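Local coordinates for uncharacterized protein (PDB 4FS7) that is of unknown function but, as an extracellular leucine-rich repeat protein of the BspA type, probably takes part in protein binding, at residues A[129-132]-A[133-137]; A[106-109]-A[110-114]; A[235-238]-A[239-243]. One frame throughout, in Å; residues are numbered along the deposited sequence.

Interaction 1. Residues A[129-132]-A[133-137]; sequences KSIG and VEAFK
Ile131 and Ala135 meet methyl to methyl where the short strand 130-131 of a BspA-type leucine-rich repeat runs into a type II beta turn from Gly132 to Ala135. The tight part of this local contact lies on the inner side of the chain. CG2 of Ile131, anti to the backbone N with CG1 beside that N (chi1 -64°), lies 3.5 Å from CB of Ala135 and also reaches the ring of Phe136, 4.0 Å from its CE2. The isoleucine and phenylalanine side chains cross at about a right angle. The ring of Phe136 meets those of Phe113 and Phe158 on the neighbouring coils, its plane nearly parallel to both, and Ile108 packs against both Ala135 and Phe136, so the apolar contact carries on into the neighbouring coils. The outer part is looser. The side chain of Val133 leaves the backbone away from the strand, though its CB still lies against Gly132, and packs on Arg110, while the partly exposed Glu134 touches residues 129-132 hardly at all and lies against Cys111 and Glu156. A second turn, type I, follows from Glu134 to Lys137, whose amine forms a salt bridge with Glu156. Between the two sides, the backbone N of Ala135 donates to O of Gly132 over 3.2 Å, arriving from above the carbonyl plane, 50° out of it.

Interaction 2. Residues A[106-109]-A[110-114]; sequences KMIG and RCTFS
Thr112 gives both its hydroxyl and its backbone N-H to the carbonyl oxygen of Gly109, closing a type II beta turn from Gly109 to Thr112. The side-chain bond is the shorter, 2.7 Å from OG1 of Thr112 to O of Gly109, against 3.2 Å from the backbone N of Thr112 to the same oxygen. Both donors approach from one face of the carbonyl plane, the hydroxyl 50° and the N-H 37° out of it. The hydroxyl can do this because OG1 stands beside the threonine's own backbone N (chi1 -63°), which brings its two donors together. OG1 also accepts a bond of 2.8 Å from a water, and that water accepts from the backbone N of Gly109 at 2.8 Å; the hydroxyl is thus used as donor and acceptor, and both polar backbone atoms of the glycine are satisfied. A further turn, type I, runs from Cys111 to Ser114, closed by a weak bond from N of Ser114 to O of Cys111. The apolar side belongs to Ile108: its CG2 lies 3.8 Å from CB of Thr112 and meets the ring of Phe113 at the edge, 4.1 Å from CE2. Phe113 continues the core toward Phe90 and Phe136. A short parallel strand leading into successive tight turns, with a phenylalanine turned inward, fits the coiled solenoid of BspA-type leucine-rich repeats.

Interaction 3. Residues A[235-238]-A[239-243]; sequences IIIP and DSFTE
Pro238 and Phe241 are joined both through the backbone and through their rings, as the chain leaves strand 234-237 and folds into a type I beta turn from Pro238 to Phe241. Among the polar interactions, the backbone N of Phe241 donates to O of Pro238 over 3.1 Å, nearly straight at 165° although it comes from above the carbonyl plane. A water spans the same turn, donating to O of Pro238 at 2.7 Å and to O of Phe241 at 2.9 Å, so the proline oxygen accepts two bonds. Asp239 is directed outward at the corner, where its OD1 accepts a hydrogen bond from ND2 of Asn262.

The apolar contacts gather round the phenylalanine. CD of Pro238 comes up to the ring edge, near its plane, 3.4 Å from CD1 of Phe241, and the proline CG lies close to the same carbon. That CG of Pro238 also has OG of Ser240 against it in van der Waals contact, at 3.3 Å. From the strand, CG2 of Ile237 lies 3.8 Å from CB of Phe241 and about as far from CD1, the two side chains crossing at about a right angle. With chi1 at -79°, the ring is set beside its own backbone N and anti to the carbonyl carbon, which leaves its CD1 and CE1 next to the proline. It also packs on Leu219 and Leu222 and meets Phe215 edge-to-face. Replacing Phe241 by an alanine removes the ring, which would probably leave CD of Pro238 and the ring of Phe215 without their aromatic partner and open a gap beside Leu222.

The tight turn, which carries the chain from strand 234-237 of one parallel sheet to strand 243-244 of another, fits a corner of the leucine-rich repeat solenoid.

Overall arrangement
Interactions 1 and 2 are equivalent strand-to-turn corners on adjacent coils of the solenoid, with centres about 5 Å apart. Strands 107-108 and 130-131 lie side by side in one parallel sheet, where N of Gly132 is 2.7 Å from O of Ile108, a probable hydrogen bond. Inside, the rings of Phe113 and Phe136 pack against each other in nearly parallel planes, with CD2 of Phe113 3.3 Å from CE1 of Phe136. Interaction 3 lies farther along the chain, at a different corner, where strand 234-237 leads into the turn before strand 243-244. Its centre is about 29 Å from that of interaction 1 and about 34 Å from that of interaction 2, and it touches neither.

Interaction 1. Residues A[129-132]-A[133-137]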
loop_
_atom_site.group_PDB
_atom_site.type_symbol
_atom_site.label_atom_id
_atom_site.label_comp_id
_atom_site.label_asym_id
_atom_site.label_seq_id
_atom_site.Cartn_x
_atom_site.Cartn_y
_atom_site.Cartn_z
ATOM N N LYS A 129 -11.879 17.970 9.894
ATOM C CA LYS A 129 -11.219 17.231 10.960
ATOM C C LYS A 129 -11.009 15.745 10.654
ATOM O O LYS A 129 -10.072 15.161 11.158
ATOM C CB LYS A 129 -11.974 17.397 12.264
ATOM C CG LYS A 129 -11.991 18.838 12.775
ATOM C CD LYS A 129 -10.585 19.451 12.947
ATOM C CE LYS A 129 -9.727 18.852 14.111
ATOM N NZ LYS A 129 -8.299 19.438 14.205
ATOM N N SER A 130 -11.848 15.142 9.829
ATOM C CA SER A 130 -11.681 13.720 9.542
ATOM C C SER A 130 -12.240 13.326 8.202
ATOM O O SER A 130 -13.172 13.937 7.670
ATOM C CB SER A 130 -12.330 12.862 10.628
ATOM O OG SER A 130 -13.748 12.987 10.598
ATOM N N ILE A 131 -11.609 12.302 7.641
ATOM C CA ILE A 131 -11.999 11.688 6.378
ATOM C C ILE A 131 -12.176 10.198 6.640
ATOM O O ILE A 131 -11.267 9.557 7.167
ATOM C CB ILE A 131 -10.946 11.920 5.286
ATOM C CG1 ILE A 131 -10.838 13.410 4.965
ATOM C CG2 ILE A 131 -11.237 11.081 4.017
ATOM C CD1 ILE A 131 -9.640 13.791 4.057
ATOM N N GLY A 132 -13.334 9.644 6.284
ATOM C CA GLY A 132 -13.664 8.287 6.651
ATOM C C GLY A 132 -13.116 7.221 5.729
ATOM O O GLY A 132 -12.508 7.504 4.710
ATOM N N VAL A 133 -13.406 5.982 6.119
ATOM C CA VAL A 133 -13.029 4.794 5.349
ATOM C C VAL A 133 -13.594 4.893 3.924
ATOM O O VAL A 133 -14.781 5.178 3.721
ATOM C CB VAL A 133 -13.493 3.535 6.070
ATOM C CG1 VAL A 133 -13.351 2.295 5.181
ATOM C CG2 VAL A 133 -12.723 3.370 7.344
ATOM N N GLU A 134 -12.738 4.710 2.929
ATOM C CA GLU A 134 -13.163 4.656 1.551
ATOM C C GLU A 134 -13.876 5.933 1.097
ATOM O O GLU A 134 -14.645 5.927 0.162
ATOM C CB GLU A 134 -14.004 3.422 1.272
ATOM C CG GLU A 134 -13.185 2.142 1.451
ATOM C CD GLU A 134 -13.986 0.873 1.396
ATOM O OE1 GLU A 134 -15.097 0.843 0.890
ATOM O OE2 GLU A 134 -13.447 -0.169 1.850
ATOM N N ALA A 135 -13.595 7.059 1.752
ATOM C CA ALA A 135 -14.383 8.277 1.495
ATOM C C ALA A 135 -14.346 8.741 0.052
ATOM O O ALA A 135 -15.329 9.277 -0.454
ATOM C CB ALA A 135 -13.910 9.399 2.438
ATOM N N PHE A 136 -13.174 8.614 -0.586
ATOM C CA PHE A 136 -12.967 9.092 -1.948
ATOM C C PHE A 136 -12.536 7.954 -2.894
ATOM O O PHE A 136 -11.951 8.214 -3.934
ATOM C CB PHE A 136 -11.951 10.232 -2.000
ATOM C CG PHE A 136 -12.398 11.466 -1.261
ATOM C CD1 PHE A 136 -13.353 12.318 -1.820
ATOM C CD2 PHE A 136 -11.954 11.753 0.031
ATOM C CE1 PHE A 136 -13.761 13.432 -1.153
ATOM C CE2 PHE A 136 -12.399 12.892 0.685
ATOM C CZ PHE A 136 -13.307 13.702 0.079
ATOM N N LYS A 137 -12.878 6.719 -2.541
ATOM C CA LYS A 137 -12.402 5.570 -3.301
ATOM C C LYS A 137 -12.907 5.638 -4.742
ATOM O O LYS A 137 -14.124 5.701 -5.010
ATOM C CB LYS A 137 -12.816 4.280 -2.610
ATOM C CG LYS A 137 -12.384 3.021 -3.341
ATOM C CD LYS A 137 -12.647 1.764 -2.524
ATOM C CE LYS A 137 -12.007 0.545 -3.161
ATOM N NZ LYS A 137 -12.092 -0.654 -2.261
#

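Interaction 2. Residues A[106-109]-A[110-114]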
loop_
_atom_site.group_PDB
_atom_site.type_symbol
_atom_site.label_atom_id
_atom_site.label_comp_id
_atom_site.label_asym_id
_atom_site.label_seq_id
_atom_site.Cartn_x
_atom_site.Cartn_y
_atom_site.Cartn_z
ATOM N N LYS A 106 -17.369 19.265 8.965
ATOM C CA LYS A 106 -16.188 18.886 9.731
ATOM C C LYS A 106 -15.696 17.463 9.434
ATOM O O LYS A 106 -14.533 17.124 9.752
ATOM C CB LYS A 106 -16.469 19.012 11.230
ATOM C CG LYS A 106 -16.773 20.463 11.663
ATOM C CD LYS A 106 -17.475 20.600 13.024
ATOM C CE LYS A 106 -17.806 22.099 13.349
ATOM N NZ LYS A 106 -18.570 22.850 12.235
HETATM N N MSE A 107 -16.553 16.648 8.851
HETATM C CA MSE A 107 -16.215 15.251 8.590
HETATM C C MSE A 107 -16.760 14.828 7.226
HETATM O O MSE A 107 -17.908 15.156 6.853
HETATM C CB MSE A 107 -16.817 14.338 9.640
HETATM C CG MSE A 107 -16.537 14.746 11.085
HETATM SE SE MSE A 107 -17.395 13.600 12.388
HETATM C CE MSE A 107 -18.323 12.471 11.084
ATOM N N ILE A 108 -15.950 14.078 6.499
ATOM C CA ILE A 108 -16.433 13.354 5.348
ATOM C C ILE A 108 -16.488 11.897 5.783
ATOM O O ILE A 108 -15.485 11.302 6.146
ATOM C CB ILE A 108 -15.512 13.506 4.127
ATOM C CG1 ILE A 108 -15.344 14.980 3.749
ATOM C CG2 ILE A 108 -16.050 12.725 2.911
ATOM C CD1 ILE A 108 -16.606 15.662 3.433
ATOM N N GLY A 109 -17.689 11.362 5.854
ATOM C CA GLY A 109 -17.878 10.019 6.341
ATOM C C GLY A 109 -17.515 8.901 5.376
ATOM O O GLY A 109 -17.246 9.094 4.186
ATOM N N ARG A 110 -17.624 7.699 5.920
ATOM C CA ARG A 110 -17.480 6.438 5.177
ATOM C C ARG A 110 -18.134 6.485 3.795
ATOM O O ARG A 110 -19.335 6.758 3.710
ATOM C CB ARG A 110 -18.134 5.338 6.026
ATOM C CG ARG A 110 -18.176 3.941 5.430
ATOM C CD ARG A 110 -18.671 2.907 6.459
ATOM N NE ARG A 110 -17.626 2.561 7.421
ATOM C CZ ARG A 110 -16.708 1.609 7.222
ATOM N NH1 ARG A 110 -16.713 0.907 6.099
ATOM N NH2 ARG A 110 -15.778 1.368 8.134
ATOM N N CYS A 111 -17.372 6.169 2.746
ATOM C CA CYS A 111 -17.882 5.936 1.404
ATOM C C CYS A 111 -18.679 7.119 0.818
ATOM O O CYS A 111 -19.415 6.919 -0.154
ATOM C CB CYS A 111 -18.741 4.661 1.341
ATOM S SG CYS A 111 -17.787 3.164 1.653
ATOM N N THR A 112 -18.464 8.348 1.305
ATOM C CA THR A 112 -19.324 9.443 0.850
ATOM C C THR A 112 -19.218 9.695 -0.649
ATOM O O THR A 112 -20.231 9.997 -1.291
ATOM C CB THR A 112 -18.989 10.709 1.641
ATOM O OG1 THR A 112 -19.275 10.473 3.000
ATOM C CG2 THR A 112 -19.802 11.920 1.166
ATOM N N PHE A 113 -18.001 9.576 -1.213
ATOM C CA PHE A 113 -17.766 9.759 -2.611
ATOM C C PHE A 113 -17.212 8.506 -3.272
ATOM O O PHE A 113 -16.642 8.578 -4.356
ATOM C CB PHE A 113 -16.827 10.936 -2.881
ATOM C CG PHE A 113 -17.332 12.251 -2.411
ATOM C CD1 PHE A 113 -18.124 13.035 -3.248
ATOM C CD2 PHE A 113 -17.002 12.758 -1.155
ATOM C CE1 PHE A 113 -18.584 14.256 -2.808
ATOM C CE2 PHE A 113 -17.473 14.020 -0.738
ATOM C CZ PHE A 113 -18.239 14.750 -1.590
ATOM N N SER A 114 -17.352 7.367 -2.608
ATOM C CA SER A 114 -16.871 6.127 -3.178
ATOM C C SER A 114 -17.593 5.870 -4.512
ATOM O O SER A 114 -18.830 5.965 -4.601
ATOM C CB SER A 114 -17.116 4.988 -2.232
ATOM O OG SER A 114 -16.629 3.763 -2.820
HETATM O O HOH W 1 -19.767 12.733 4.648
#

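Interaction 3. Residues A[235-238]-A[239-243]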
loop_
_atom_site.group_PDB
_atom_site.type_symbol
_atom_site.label_atom_id
_atom_site.label_comp_id
_atom_site.label_asym_id
_atom_site.label_seq_id
_atom_site.Cartn_x
_atom_site.Cartn_y
_atom_site.Cartn_z
ATOM N N ILE A 235 16.261 1.024 -3.275
ATOM C CA ILE A 235 15.799 1.175 -1.929
ATOM C C ILE A 235 16.963 1.015 -0.964
ATOM O O ILE A 235 17.745 0.054 -1.022
ATOM C CB ILE A 235 14.683 0.112 -1.624
ATOM C CG1 ILE A 235 13.393 0.523 -2.296
ATOM C CG2 ILE A 235 14.462 -0.065 -0.107
ATOM C CD1 ILE A 235 12.700 1.779 -1.670
ATOM N N ILE A 236 17.056 1.935 -0.037
ATOM C CA ILE A 236 17.887 1.819 1.146
ATOM C C ILE A 236 16.978 1.896 2.335
ATOM O O ILE A 236 16.246 2.896 2.518
ATOM C CB ILE A 236 18.974 2.922 1.208
ATOM C CG1 ILE A 236 19.917 2.821 0.005
ATOM C CG2 ILE A 236 19.712 2.847 2.524
ATOM C CD1 ILE A 236 20.984 3.876 -0.007
ATOM N N ILE A 237 16.979 0.857 3.149
ATOM C CA ILE A 237 16.274 0.880 4.408
ATOM C C ILE A 237 17.211 1.410 5.467
ATOM O O ILE A 237 18.197 0.763 5.792
ATOM C CB ILE A 237 15.716 -0.534 4.793
ATOM C CG1 ILE A 237 14.700 -1.051 3.739
ATOM C CG2 ILE A 237 15.069 -0.516 6.188
ATOM C CD1 ILE A 237 13.428 -0.212 3.554
ATOM N N PRO A 238 16.954 2.614 5.980
ATOM C CA PRO A 238 17.886 3.204 6.945
ATOM C C PRO A 238 17.754 2.553 8.306
ATOM O O PRO A 238 16.798 1.814 8.620
ATOM C CB PRO A 238 17.462 4.680 6.973
ATOM C CG PRO A 238 15.979 4.614 6.768
ATOM C CD PRO A 238 15.838 3.529 5.696
ATOM N N ASP A 239 18.755 2.820 9.133
ATOM C CA ASP A 239 18.829 2.238 10.462
ATOM C C ASP A 239 17.654 2.635 11.361
ATOM O O ASP A 239 17.425 2.011 12.417
ATOM C CB ASP A 239 20.157 2.600 11.151
ATOM C CG ASP A 239 21.385 1.981 10.481
ATOM O OD1 ASP A 239 21.259 0.864 9.888
ATOM O OD2 ASP A 239 22.495 2.620 10.583
ATOM N N SER A 240 16.931 3.686 10.996
ATOM C CA SER A 240 15.769 4.165 11.741
ATOM C C SER A 240 14.551 3.238 11.661
ATOM O O SER A 240 13.662 3.305 12.519
ATOM C CB SER A 240 15.392 5.585 11.269
ATOM O OG SER A 240 15.472 5.682 9.867
ATOM N N PHE A 241 14.518 2.327 10.690
ATOM C CA PHE A 241 13.451 1.329 10.665
ATOM C C PHE A 241 13.703 0.289 11.726
ATOM O O PHE A 241 14.833 -0.169 11.886
ATOM C CB PHE A 241 13.298 0.684 9.288
ATOM C CG PHE A 241 12.554 1.548 8.326
ATOM C CD1 PHE A 241 13.195 2.504 7.606
ATOM C CD2 PHE A 241 11.171 1.485 8.267
ATOM C CE1 PHE A 241 12.486 3.340 6.754
ATOM C CE2 PHE A 241 10.482 2.318 7.418
ATOM C CZ PHE A 241 11.168 3.220 6.651
ATOM N N THR A 242 12.632 -0.096 12.425
ATOM C CA THR A 242 12.688 -1.194 13.369
ATOM C C THR A 242 11.879 -2.427 12.961
ATOM O O THR A 242 12.206 -3.530 13.425
ATOM C CB THR A 242 12.323 -0.740 14.747
ATOM O OG1 THR A 242 10.987 -0.252 14.721
ATOM C CG2 THR A 242 13.314 0.348 15.264
ATOM N N GLU A 243 10.866 -2.275 12.109
ATOM C CA GLU A 243 10.145 -3.419 11.609
ATOM C C GLU A 243 9.608 -3.197 10.207
ATOM O O GLU A 243 9.009 -2.168 9.920
ATOM C CB GLU A 243 8.990 -3.798 12.526
ATOM C CG GLU A 243 8.283 -5.061 12.059
ATOM C CD GLU A 243 7.189 -5.587 12.967
ATOM O OE1 GLU A 243 6.886 -4.964 13.999
ATOM O OE2 GLU A 243 6.610 -6.639 12.632
HETATM O O HOH W 2 16.786 -0.651 9.736
#